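Local atomic coordinates of ethylbenzene dehydrogenase alpha-subunit (Aromatoleum aromaticum, PDB entry 2IVF), a protein that belongs to the molybdopterin oxidoreductase family and carries a molybdenum atom, two pterin guanine dinucleotide groups and an iron/sulfur cluster. Residues S607-P610 with M611-K614; Y919-D922 with A923-K927; K930-D933 with I934-G938. All coordinates share one frame; numbering follows the deposited sequence.

Contact 1: S607-P610 with M611-K614; sequences SQNP and MRRK. With MD1 (phosphoric acid 4-(2-amino-4-oxo-3,4,5,6,-tetrahydro-pteridin-6-yl)-2-hydroxy-3,4-dimercapto-but-3-en-yl ester guanylate ester), chain N.
Asn609 O is gripped by two backbone donors of the following turn. Arg613 N lies 3.0 Å from Asn609 O, in the carbonyl plane, and Arg612 N approaches the same oxygen from above that plane. Lys614 N bonds to Pro610 O one step on. Asn609, Arg612 and Arg613 turn polar groups to the diphosphate of MD1. Asn609 ND2 gives a hydrogen bond to MD1 O2A at 2.9 Å and a second to Asp922 OD1. Asn609 OD1 is held by the hydroxyls of Ser641 and Ser642, which fixes the amide flip. Asn609 N adds a weak bond to MD1 O2B.

Arg612 brings two nitrogens to MD1. Its NH1 reaches MD1 O2A at 2.9 Å and also bonds to O3A and O11, while Arg612 NH2 meets MD1 O11 at 2.9 Å. Its CG sits between the backbone N and the carbonyl carbon (chi1 55°), near Asn609 ND2, and the two side chains cross at about a right angle. Arg613 starts differently, with CG opposite the backbone N (chi1 -178°). Its guanidinium meets the PB phosphate with its edge. Arg613 NE is 3.1 Å from MD1 O2B, and Arg613 NH2 is 2.9 Å from MD1 O1B. Arg613 NH1 turns to Asp220 and to Ala190 O. Lys614 NZ donates to Gln608 OE1 at 2.9 Å, from 59° out of the amide plane. It also forms salt bridges with Asp189 and Asp220, which would offset part of the local positive charge. Gln608 NE2 is taken by Tyr603 OH.

A loop leaving strand 602-606 and running into the start of helix 610-613, with its polar groups around a diphosphate, is typical of dinucleotide sites in alpha/beta folds. Here it is the MD1 diphosphate site.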
loop_
_atom_site.group_PDB
_atom_site.type_symbol
_atom_site.label_atom_id
_atom_site.label_comp_id
_atom_site.label_asym_id
_atom_site.label_seq_id
_atom_site.Cartn_x
_atom_site.Cartn_y
_atom_site.Cartn_z
ATOM N N SER A 607 -11.140 6.299 14.656
ATOM C CA SER A 607 -10.670 5.250 13.741
ATOM C C SER A 607 -11.806 4.735 12.821
ATOM O O SER A 607 -11.967 3.526 12.571
ATOM C CB SER A 607 -10.004 4.114 14.515
ATOM O OG SER A 607 -9.033 4.648 15.404
ATOM N N GLN A 608 -12.541 5.694 12.270
ATOM C CA GLN A 608 -13.648 5.377 11.415
ATOM C C GLN A 608 -13.978 6.588 10.566
ATOM O O GLN A 608 -13.869 7.729 11.022
ATOM C CB GLN A 608 -14.840 4.976 12.270
ATOM C CG GLN A 608 -15.941 4.276 11.498
ATOM C CD GLN A 608 -17.196 5.102 11.241
ATOM O OE1 GLN A 608 -17.865 4.865 10.217
ATOM N NE2 GLN A 608 -17.551 6.061 12.166
ATOM N N ASN A 609 -14.424 6.329 9.335
ATOM C CA ASN A 609 -14.582 7.382 8.320
ATOM C C ASN A 609 -15.802 7.003 7.485
ATOM O O ASN A 609 -15.645 6.474 6.426
ATOM C CB ASN A 609 -13.263 7.379 7.506
ATOM C CG ASN A 609 -13.131 8.507 6.492
ATOM O OD1 ASN A 609 -13.898 9.463 6.473
ATOM N ND2 ASN A 609 -12.131 8.398 5.650
ATOM N N PRO A 610 -17.026 7.209 8.004
ATOM C CA PRO A 610 -18.233 6.657 7.356
ATOM C C PRO A 610 -18.475 7.162 5.951
ATOM O O PRO A 610 -19.076 6.465 5.135
ATOM C CB PRO A 610 -19.390 7.091 8.284
ATOM C CG PRO A 610 -18.887 8.228 9.084
ATOM C CD PRO A 610 -17.366 7.976 9.216
ATOM N N MET A 611 -18.019 8.382 5.647
ATOM C CA MET A 611 -18.250 8.916 4.324
ATOM C C MET A 611 -17.678 8.034 3.206
ATOM O O MET A 611 -18.204 8.063 2.097
ATOM C CB MET A 611 -17.734 10.327 4.193
ATOM C CG MET A 611 -18.497 11.313 5.039
ATOM S SD MET A 611 -20.267 11.518 4.582
ATOM C CE MET A 611 -20.103 12.214 2.963
ATOM N N ARG A 612 -16.602 7.285 3.454
ATOM C CA ARG A 612 -16.189 6.237 2.472
ATOM C C ARG A 612 -16.457 4.782 2.926
ATOM O O ARG A 612 -16.622 3.875 2.097
ATOM C CB ARG A 612 -14.723 6.368 2.062
ATOM C CG ARG A 612 -13.732 6.383 3.198
ATOM C CD ARG A 612 -12.497 5.645 2.845
ATOM N NE ARG A 612 -12.768 4.235 2.624
ATOM C CZ ARG A 612 -12.516 3.243 3.484
ATOM N NH1 ARG A 612 -11.988 3.476 4.690
ATOM N NH2 ARG A 612 -12.823 1.996 3.148
ATOM N N ARG A 613 -16.453 4.539 4.228
ATOM C CA ARG A 613 -16.577 3.191 4.746
ATOM C C ARG A 613 -17.990 2.652 4.581
ATOM O O ARG A 613 -18.157 1.528 4.082
ATOM C CB ARG A 613 -16.217 3.098 6.223
ATOM C CG ARG A 613 -16.310 1.652 6.719
ATOM C CD ARG A 613 -16.571 1.527 8.185
ATOM N NE ARG A 613 -15.345 1.817 8.943
ATOM C CZ ARG A 613 -15.194 1.488 10.222
ATOM N NH1 ARG A 613 -16.163 0.867 10.864
ATOM N NH2 ARG A 613 -14.068 1.769 10.870
ATOM N N LYS A 614 -18.998 3.410 4.990
ATOM C CA LYS A 614 -20.381 2.961 4.779
ATOM C C LYS A 614 -20.722 2.940 3.313
ATOM O O LYS A 614 -20.492 3.905 2.581
ATOM C CB LYS A 614 -21.441 3.786 5.500
ATOM C CG LYS A 614 -21.785 3.303 6.903
ATOM C CD LYS A 614 -20.574 3.273 7.801
ATOM C CE LYS A 614 -21.012 3.142 9.261
ATOM N NZ LYS A 614 -19.882 2.818 10.197
HETATM P PB MD1 N . -12.000 3.071 8.299
HETATM O O3B MD1 N . -10.727 3.705 7.606
HETATM O O1B MD1 N . -11.535 2.423 9.552
HETATM O O2B MD1 N . -13.182 3.961 8.252
HETATM O O3A MD1 N . -12.347 1.904 7.282
HETATM C C10 MD1 N . -11.800 0.573 7.401
HETATM C C11 MD1 N . -12.259 -0.126 6.131
HETATM O O11 MD1 N . -11.341 0.382 5.104
HETATM C C12 MD1 N . -12.062 -1.613 6.253
HETATM S S12 MD1 N . -11.055 -2.297 7.455
HETATM C C13 MD1 N . -12.629 -2.481 5.354
HETATM S S13 MD1 N . -12.384 -4.149 5.430
HETATM C C14 MD1 N . -13.525 -2.030 4.264
HETATM N N15 MD1 N . -13.145 -2.290 2.917
HETATM C C16 MD1 N . -13.863 -1.786 1.864
HETATM C C15 MD1 N . -13.494 -2.189 0.594
HETATM O O14 MD1 N . -12.544 -2.996 0.408
HETATM N N17 MD1 N . -14.184 -1.597 -0.414
HETATM C C17 MD1 N . -15.234 -0.711 -0.170
HETATM N N16 MD1 N . -15.854 -0.216 -1.232
HETATM N N18 MD1 N . -15.595 -0.381 1.081
HETATM C C20 MD1 N . -14.929 -0.911 2.084
HETATM N N8 MD1 N . -15.321 -0.621 3.352
HETATM C C7 MD1 N . -14.647 -1.061 4.544
HETATM P PA MD1 N . -10.261 5.222 7.337
HETATM O O1A MD1 N . -8.775 5.147 7.197
HETATM O O2A MD1 N . -11.025 5.732 6.176
HETATM O "O5'" MD1 N . -10.657 6.051 8.621
HETATM C "C5'" MD1 N . -9.892 5.800 9.795
HETATM C "C4'" MD1 N . -9.428 7.076 10.365
HETATM O "O4'" MD1 N . -8.552 6.677 11.412
HETATM C "C1'" MD1 N . -7.604 7.740 11.506
HETATM N N9 MD1 N . -6.369 7.390 12.221
HETATM C C4 MD1 N . -6.106 7.798 13.454
HETATM N N3 MD1 N . -6.858 8.549 14.293
HETATM C C2 MD1 N . -6.409 8.839 15.515
HETATM N N2 MD1 N . -7.163 9.579 16.371
HETATM N N1 MD1 N . -5.136 8.426 15.855
HETATM C C6 MD1 N . -4.321 7.666 15.052
HETATM O O6 MD1 N . -3.230 7.290 15.481
HETATM C C5 MD1 N . -4.827 7.322 13.789
HETATM N N7 MD1 N . -4.360 6.649 12.743
HETATM C C8 MD1 N . -5.310 6.689 11.804
HETATM C "C2'" MD1 N . -7.270 8.087 10.058
HETATM O "O2'" MD1 N . -6.771 9.436 9.884
HETATM C "C3'" MD1 N . -8.588 7.816 9.317
HETATM O "O3'" MD1 N . -9.257 9.044 8.927
#

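Contact 2: Y919-D922 with A923-K927; sequences YFWD and AHQYK. With MD1 (phosphoric acid 4-(2-amino-4-oxo-3,4,5,6,-tetrahydro-pteridin-6-yl)-2-hydroxy-3,4-dimercapto-but-3-en-yl ester guanylate ester), chain N.
Asp922 O accepts Gln925 N and closes a 3-10 turn over 923-925. Tyr926 N then bonds to Ala923 O. The peptide before the turn is extended.

Gln925 folds back over the start of the turn. Its CG lies opposite the carbonyl carbon (chi1 -58°), and OE1 takes Asp922 N at 2.8 Å. Asp922 OD1 accepts Ala923 N at 2.9 Å, on the anti side of the carboxylate. Asp922 OD1 also bonds to Ser641 OG, and OD2 forms a salt bridge with Arg638. His924 CE1 packs 3.1 Å from Asp922 OD2, while His924 NE2 bonds to Met639 O.

Gln925 OE1 and Tyr926 OH both lie at the edge of the Trp921 ring. The Gln925 amide is turned 75° from that ring. Trp921 CB touches Tyr926 CE1 at 3.6 Å. One water accepts from both Trp921 N and Tyr926 OH, tying the two residues together.

Phe920 CZ approaches MD1 O11 to 3.2 Å, and its ring makes a cation-pi contact with Arg612. The loop follows strand 915-917 of the molybdopterin dinucleotide binding domain, a double-psi beta-barrel relative, and its Phe920 lines the MD1 pocket.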
loop_
_atom_site.group_PDB
_atom_site.type_symbol
_atom_site.label_atom_id
_atom_site.label_comp_id
_atom_site.label_asym_id
_atom_site.label_seq_id
_atom_site.Cartn_x
_atom_site.Cartn_y
_atom_site.Cartn_z
ATOM N N TYR A 919 -10.090 0.647 -6.107
ATOM C CA TYR A 919 -9.463 0.414 -4.806
ATOM C C TYR A 919 -9.774 1.663 -4.046
ATOM O O TYR A 919 -9.736 2.730 -4.639
ATOM C CB TYR A 919 -7.951 0.319 -4.979
ATOM C CG TYR A 919 -7.541 -0.838 -5.846
ATOM C CD1 TYR A 919 -7.558 -2.120 -5.350
ATOM C CD2 TYR A 919 -7.099 -0.636 -7.155
ATOM C CE1 TYR A 919 -7.161 -3.183 -6.137
ATOM C CE2 TYR A 919 -6.743 -1.693 -7.943
ATOM C CZ TYR A 919 -6.734 -2.948 -7.421
ATOM O OH TYR A 919 -6.391 -4.020 -8.179
ATOM N N PHE A 920 -10.182 1.567 -2.782
ATOM C CA PHE A 920 -10.902 2.714 -2.233
ATOM C C PHE A 920 -10.077 3.948 -2.011
ATOM O O PHE A 920 -8.843 3.890 -1.900
ATOM C CB PHE A 920 -11.734 2.354 -1.000
ATOM C CG PHE A 920 -10.953 1.929 0.198
ATOM C CD1 PHE A 920 -10.229 2.848 0.916
ATOM C CD2 PHE A 920 -11.011 0.628 0.651
ATOM C CE1 PHE A 920 -9.554 2.479 2.043
ATOM C CE2 PHE A 920 -10.323 0.242 1.804
ATOM C CZ PHE A 920 -9.635 1.158 2.503
ATOM N N TRP A 921 -10.778 5.080 -1.948
ATOM C CA TRP A 921 -10.183 6.393 -1.771
ATOM C C TRP A 921 -11.003 7.135 -0.727
ATOM O O TRP A 921 -12.183 6.782 -0.479
ATOM C CB TRP A 921 -10.238 7.169 -3.099
ATOM C CG TRP A 921 -9.474 6.456 -4.184
ATOM C CD1 TRP A 921 -9.990 5.641 -5.141
ATOM C CD2 TRP A 921 -8.058 6.441 -4.361
ATOM N NE1 TRP A 921 -8.981 5.155 -5.967
ATOM C CE2 TRP A 921 -7.783 5.640 -5.507
ATOM C CE3 TRP A 921 -7.006 7.094 -3.729
ATOM C CZ2 TRP A 921 -6.493 5.406 -5.964
ATOM C CZ3 TRP A 921 -5.741 6.865 -4.178
ATOM C CH2 TRP A 921 -5.482 6.029 -5.275
ATOM N N ASP A 922 -10.416 8.158 -0.111
ATOM C CA ASP A 922 -11.191 8.941 0.833
ATOM C C ASP A 922 -12.138 9.798 0.050
ATOM O O ASP A 922 -11.824 10.208 -1.059
ATOM C CB ASP A 922 -10.272 9.780 1.716
ATOM C CG ASP A 922 -10.892 10.141 3.053
ATOM O OD1 ASP A 922 -12.134 10.000 3.256
ATOM O OD2 ASP A 922 -10.086 10.647 3.879
ATOM N N ALA A 923 -13.300 10.097 0.629
ATOM C CA ALA A 923 -14.380 10.766 -0.110
ATOM C C ALA A 923 -14.051 12.163 -0.647
ATOM O O ALA A 923 -14.506 12.525 -1.736
ATOM C CB ALA A 923 -15.644 10.802 0.697
ATOM N N HIS A 924 -13.245 12.940 0.086
ATOM C CA HIS A 924 -12.920 14.299 -0.356
ATOM C C HIS A 924 -11.759 14.319 -1.363
ATOM O O HIS A 924 -11.192 15.396 -1.710
ATOM C CB HIS A 924 -12.725 15.256 0.824
ATOM C CG HIS A 924 -11.686 14.841 1.820
ATOM N ND1 HIS A 924 -11.041 13.622 1.779
ATOM C CD2 HIS A 924 -11.217 15.481 2.919
ATOM C CE1 HIS A 924 -10.200 13.545 2.793
ATOM N NE2 HIS A 924 -10.284 14.659 3.496
ATOM N N GLN A 925 -11.389 13.132 -1.850
ATOM C CA GLN A 925 -10.519 13.027 -3.030
ATOM C C GLN A 925 -11.304 13.003 -4.346
ATOM O O GLN A 925 -10.714 12.991 -5.448
ATOM C CB GLN A 925 -9.666 11.765 -2.975
ATOM C CG GLN A 925 -8.786 11.655 -1.753
ATOM C CD GLN A 925 -7.886 10.454 -1.824
ATOM O OE1 GLN A 925 -8.156 9.398 -1.192
ATOM N NE2 GLN A 925 -6.809 10.591 -2.577
ATOM N N TYR A 926 -12.633 13.028 -4.244
ATOM C CA TYR A 926 -13.482 12.966 -5.390
ATOM C C TYR A 926 -14.218 14.268 -5.603
ATOM O O TYR A 926 -14.599 14.966 -4.649
ATOM C CB TYR A 926 -14.614 11.952 -5.209
ATOM C CG TYR A 926 -14.245 10.500 -5.093
ATOM C CD1 TYR A 926 -13.767 9.978 -3.881
ATOM C CD2 TYR A 926 -14.471 9.628 -6.141
ATOM C CE1 TYR A 926 -13.486 8.647 -3.743
ATOM C CE2 TYR A 926 -14.173 8.287 -6.019
ATOM C CZ TYR A 926 -13.739 7.794 -4.821
ATOM O OH TYR A 926 -13.493 6.455 -4.696
ATOM N N LYS A 927 -14.507 14.523 -6.871
ATOM C CA LYS A 927 -15.332 15.661 -7.251
ATOM C C LYS A 927 -16.670 15.589 -6.547
ATOM O O LYS A 927 -17.314 14.540 -6.501
ATOM C CB LYS A 927 -15.510 15.700 -8.771
ATOM C CG LYS A 927 -14.229 16.094 -9.474
ATOM C CD LYS A 927 -14.337 16.065 -11.003
ATOM C CE LYS A 927 -12.929 16.194 -11.639
ATOM N NZ LYS A 927 -12.890 16.409 -13.112
HETATM P PB MD1 N . -12.000 3.071 8.299
HETATM O O3B MD1 N . -10.727 3.705 7.606
HETATM O O1B MD1 N . -11.535 2.423 9.552
HETATM O O2B MD1 N . -13.182 3.961 8.252
HETATM O O3A MD1 N . -12.347 1.904 7.282
HETATM C C10 MD1 N . -11.800 0.573 7.401
HETATM C C11 MD1 N . -12.259 -0.126 6.131
HETATM O O11 MD1 N . -11.341 0.382 5.104
HETATM C C12 MD1 N . -12.062 -1.613 6.253
HETATM S S12 MD1 N . -11.055 -2.297 7.455
HETATM C C13 MD1 N . -12.629 -2.481 5.354
HETATM S S13 MD1 N . -12.384 -4.149 5.430
HETATM C C14 MD1 N . -13.525 -2.030 4.264
HETATM N N15 MD1 N . -13.145 -2.290 2.917
HETATM C C16 MD1 N . -13.863 -1.786 1.864
HETATM C C15 MD1 N . -13.494 -2.189 0.594
HETATM O O14 MD1 N . -12.544 -2.996 0.408
HETATM N N17 MD1 N . -14.184 -1.597 -0.414
HETATM C C17 MD1 N . -15.234 -0.711 -0.170
HETATM N N16 MD1 N . -15.854 -0.216 -1.232
HETATM N N18 MD1 N . -15.595 -0.381 1.081
HETATM C C20 MD1 N . -14.929 -0.911 2.084
HETATM N N8 MD1 N . -15.321 -0.621 3.352
HETATM C C7 MD1 N . -14.647 -1.061 4.544
HETATM P PA MD1 N . -10.261 5.222 7.337
HETATM O O1A MD1 N . -8.775 5.147 7.197
HETATM O O2A MD1 N . -11.025 5.732 6.176
HETATM O "O5'" MD1 N . -10.657 6.051 8.621
HETATM C "C5'" MD1 N . -9.892 5.800 9.795
HETATM C "C4'" MD1 N . -9.428 7.076 10.365
HETATM O "O4'" MD1 N . -8.552 6.677 11.412
HETATM C "C1'" MD1 N . -7.604 7.740 11.506
HETATM N N9 MD1 N . -6.369 7.390 12.221
HETATM C C4 MD1 N . -6.106 7.798 13.454
HETATM N N3 MD1 N . -6.858 8.549 14.293
HETATM C C2 MD1 N . -6.409 8.839 15.515
HETATM N N2 MD1 N . -7.163 9.579 16.371
HETATM N N1 MD1 N . -5.136 8.426 15.855
HETATM C C6 MD1 N . -4.321 7.666 15.052
HETATM O O6 MD1 N . -3.230 7.290 15.481
HETATM C C5 MD1 N . -4.827 7.322 13.789
HETATM N N7 MD1 N . -4.360 6.649 12.743
HETATM C C8 MD1 N . -5.310 6.689 11.804
HETATM C "C2'" MD1 N . -7.270 8.087 10.058
HETATM O "O2'" MD1 N . -6.771 9.436 9.884
HETATM C "C3'" MD1 N . -8.588 7.816 9.317
HETATM O "O3'" MD1 N . -9.257 9.044 8.927
HETATM O O HOH W 1 -13.654 5.432 -2.215
#

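Contact 3: K930-D933 with I934-G938; sequences KPYD and ILLIG. With MD1 (phosphoric acid 4-(2-amino-4-oxo-3,4,5,6,-tetrahydro-pteridin-6-yl)-2-hydroxy-3,4-dimercapto-but-3-en-yl ester guanylate ester), chain N.
The Tyr932 ring carries Leu936 on one face. Leu936 CD1 stands 3.9 Å from the centroid of the Tyr932 ring, 27° off the normal and shifted toward the rim, a CH-pi contact. The MD1 amine N16 comes to the ring obliquely and ends at the hydroxyl. MD1 N16 donates to Tyr932 OH at 2.9 Å, and the bond is nearly straight at 167°. The same N16 gives a weak bond to Asp933 OD2 at 3.0 Å. Leu936 CD1 is 3.4 Å from MD1 N16, so one methyl touches both the tyrosine and the ligand amine. Tyr932 has an unusual chi1 of 105°, away from a staggered position. This swings the ring back over Leu936 although its CB points away from 934-938.

The backbone makes three successive bonds of the 3-10 type: Ile934 N to Pro931 O, Leu935 N to Tyr932 O, and Leu936 N to Asp933 O. This 3-10 turn sits in the loop between strands 915-917 and 969-975, and it places Tyr932, Asp933 and Leu936 together at the pterin end of the MD1 pocket. A tight gamma turn at Ile937 follows, with Gly938 N bonded to Leu936 O at 2.7 Å.

Behind the turn the contacts are apolar. Ile934 CD1 lies 3.9 Å from Lys930 CG, and Pro931 CD is 4.3 Å from Ile934 CB. Lys930 NZ itself goes to Asp900 in a salt bridge. Leu936 also packs on Ile845 of strand 843-846 and Val969 of strand 969-975. Ser616 OG ties down Ile934 O and Ile937 N.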
loop_
_atom_site.group_PDB
_atom_site.type_symbol
_atom_site.label_atom_id
_atom_site.label_comp_id
_atom_site.label_asym_id
_atom_site.label_seq_id
_atom_site.Cartn_x
_atom_site.Cartn_y
_atom_site.Cartn_z
ATOM N N LYS A 930 -18.136 12.806 -3.754
ATOM C CA LYS A 930 -18.970 11.635 -3.946
ATOM C C LYS A 930 -18.020 10.471 -4.289
ATOM O O LYS A 930 -17.590 10.335 -5.428
ATOM C CB LYS A 930 -19.939 11.901 -5.045
ATOM C CG LYS A 930 -21.033 12.938 -4.636
ATOM C CD LYS A 930 -21.738 13.535 -5.801
ATOM C CE LYS A 930 -22.553 12.570 -6.610
ATOM N NZ LYS A 930 -23.390 13.324 -7.610
ATOM N N PRO A 931 -17.760 9.588 -3.317
ATOM C CA PRO A 931 -16.844 8.516 -3.615
ATOM C C PRO A 931 -17.539 7.413 -4.378
ATOM O O PRO A 931 -18.752 7.374 -4.450
ATOM C CB PRO A 931 -16.414 8.044 -2.228
ATOM C CG PRO A 931 -17.692 8.179 -1.467
ATOM C CD PRO A 931 -18.330 9.447 -1.962
ATOM N N TYR A 932 -16.792 6.477 -4.945
ATOM C CA TYR A 932 -17.452 5.371 -5.620
ATOM C C TYR A 932 -18.404 4.642 -4.674
ATOM O O TYR A 932 -19.446 4.117 -5.091
ATOM C CB TYR A 932 -16.428 4.425 -6.230
ATOM C CG TYR A 932 -16.153 3.116 -5.578
ATOM C CD1 TYR A 932 -15.169 2.979 -4.569
ATOM C CD2 TYR A 932 -16.740 1.967 -6.084
ATOM C CE1 TYR A 932 -14.851 1.729 -4.032
ATOM C CE2 TYR A 932 -16.442 0.712 -5.562
ATOM C CZ TYR A 932 -15.499 0.588 -4.537
ATOM O OH TYR A 932 -15.244 -0.666 -4.057
ATOM N N ASP A 933 -18.075 4.669 -3.394
ATOM C CA ASP A 933 -18.908 4.000 -2.374
ATOM C C ASP A 933 -20.345 4.495 -2.312
ATOM O O ASP A 933 -21.230 3.768 -1.808
ATOM C CB ASP A 933 -18.238 4.094 -0.998
ATOM C CG ASP A 933 -16.797 3.761 -1.063
ATOM O OD1 ASP A 933 -16.027 4.624 -1.517
ATOM O OD2 ASP A 933 -16.407 2.637 -0.673
ATOM N N ILE A 934 -20.589 5.715 -2.807
ATOM C CA ILE A 934 -21.904 6.297 -2.749
ATOM C C ILE A 934 -22.907 5.372 -3.435
ATOM O O ILE A 934 -24.082 5.340 -3.052
ATOM C CB ILE A 934 -21.958 7.721 -3.365
ATOM C CG1 ILE A 934 -23.239 8.460 -2.981
ATOM C CG2 ILE A 934 -21.897 7.703 -4.945
ATOM C CD1 ILE A 934 -23.187 9.915 -3.325
ATOM N N LEU A 935 -22.469 4.615 -4.428
ATOM C CA LEU A 935 -23.427 3.799 -5.222
ATOM C C LEU A 935 -23.498 2.312 -4.832
ATOM O O LEU A 935 -24.133 1.520 -5.530
ATOM C CB LEU A 935 -23.175 3.968 -6.728
ATOM C CG LEU A 935 -21.735 3.926 -7.237
ATOM C CD1 LEU A 935 -21.258 2.491 -7.140
ATOM C CD2 LEU A 935 -21.686 4.436 -8.629
ATOM N N LEU A 936 -22.908 1.971 -3.685
ATOM C CA LEU A 936 -22.625 0.561 -3.349
ATOM C C LEU A 936 -23.670 -0.124 -2.501
ATOM O O LEU A 936 -23.712 -1.341 -2.496
ATOM C CB LEU A 936 -21.233 0.394 -2.760
ATOM C CG LEU A 936 -20.033 0.731 -3.677
ATOM C CD1 LEU A 936 -18.729 0.511 -2.858
ATOM C CD2 LEU A 936 -19.953 -0.090 -5.050
ATOM N N ILE A 937 -24.546 0.677 -1.888
ATOM C CA ILE A 937 -25.816 0.271 -1.270
ATOM C C ILE A 937 -25.694 -0.540 -0.022
ATOM O O ILE A 937 -26.363 -0.226 0.948
ATOM C CB ILE A 937 -26.754 -0.480 -2.255
ATOM C CG1 ILE A 937 -27.007 0.335 -3.538
ATOM C CG2 ILE A 937 -28.065 -0.837 -1.569
ATOM C CD1 ILE A 937 -27.182 1.740 -3.300
ATOM N N GLY A 938 -24.950 -1.638 -0.089
ATOM C CA GLY A 938 -24.641 -2.462 1.061
ATOM C C GLY A 938 -25.741 -3.430 1.417
ATOM O O GLY A 938 -26.009 -3.657 2.589
HETATM P PB MD1 N . -12.000 3.071 8.299
HETATM O O3B MD1 N . -10.727 3.705 7.606
HETATM O O1B MD1 N . -11.535 2.423 9.552
HETATM O O2B MD1 N . -13.182 3.961 8.252
HETATM O O3A MD1 N . -12.347 1.904 7.282
HETATM C C10 MD1 N . -11.800 0.573 7.401
HETATM C C11 MD1 N . -12.259 -0.126 6.131
HETATM O O11 MD1 N . -11.341 0.382 5.104
HETATM C C12 MD1 N . -12.062 -1.613 6.253
HETATM S S12 MD1 N . -11.055 -2.297 7.455
HETATM C C13 MD1 N . -12.629 -2.481 5.354
HETATM S S13 MD1 N . -12.384 -4.149 5.430
HETATM C C14 MD1 N . -13.525 -2.030 4.264
HETATM N N15 MD1 N . -13.145 -2.290 2.917
HETATM C C16 MD1 N . -13.863 -1.786 1.864
HETATM C C15 MD1 N . -13.494 -2.189 0.594
HETATM O O14 MD1 N . -12.544 -2.996 0.408
HETATM N N17 MD1 N . -14.184 -1.597 -0.414
HETATM C C17 MD1 N . -15.234 -0.711 -0.170
HETATM N N16 MD1 N . -15.854 -0.216 -1.232
HETATM N N18 MD1 N . -15.595 -0.381 1.081
HETATM C C20 MD1 N . -14.929 -0.911 2.084
HETATM N N8 MD1 N . -15.321 -0.621 3.352
HETATM C C7 MD1 N . -14.647 -1.061 4.544
HETATM P PA MD1 N . -10.261 5.222 7.337
HETATM O O1A MD1 N . -8.775 5.147 7.197
HETATM O O2A MD1 N . -11.025 5.732 6.176
HETATM O "O5'" MD1 N . -10.657 6.051 8.621
HETATM C "C5'" MD1 N . -9.892 5.800 9.795
HETATM C "C4'" MD1 N . -9.428 7.076 10.365
HETATM O "O4'" MD1 N . -8.552 6.677 11.412
HETATM C "C1'" MD1 N . -7.604 7.740 11.506
HETATM N N9 MD1 N . -6.369 7.390 12.221
HETATM C C4 MD1 N . -6.106 7.798 13.454
HETATM N N3 MD1 N . -6.858 8.549 14.293
HETATM C C2 MD1 N . -6.409 8.839 15.515
HETATM N N2 MD1 N . -7.163 9.579 16.371
HETATM N N1 MD1 N . -5.136 8.426 15.855
HETATM C C6 MD1 N . -4.321 7.666 15.052
HETATM O O6 MD1 N . -3.230 7.290 15.481
HETATM C C5 MD1 N . -4.827 7.322 13.789
HETATM N N7 MD1 N . -4.360 6.649 12.743
HETATM C C8 MD1 N . -5.310 6.689 11.804
HETATM C "C2'" MD1 N . -7.270 8.087 10.058
HETATM O "O2'" MD1 N . -6.771 9.436 9.884
HETATM C "C3'" MD1 N . -8.588 7.816 9.317
HETATM O "O3'" MD1 N . -9.257 9.044 8.927
#

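Contact 1 comes first in the chain, after strand 602-606 of a mixed six-strand sheet. Contacts 2 and 3 follow about 300 residues later, both in the long connection between strands 915-917 and 969-975 of another sheet. The centres of each pair of contacts lie about 11 Å apart, and all three touch MD1. Contact 1 takes the diphosphate, contact 2 adds a ring beside O11, and contact 3 holds the pterin amine. Pro931 of contact 3 packs on Met611 of contact 1 and on Ala923 and Tyr926 of contact 2. Two sequence-distant parts of the chain thus contribute to one cofactor pocket.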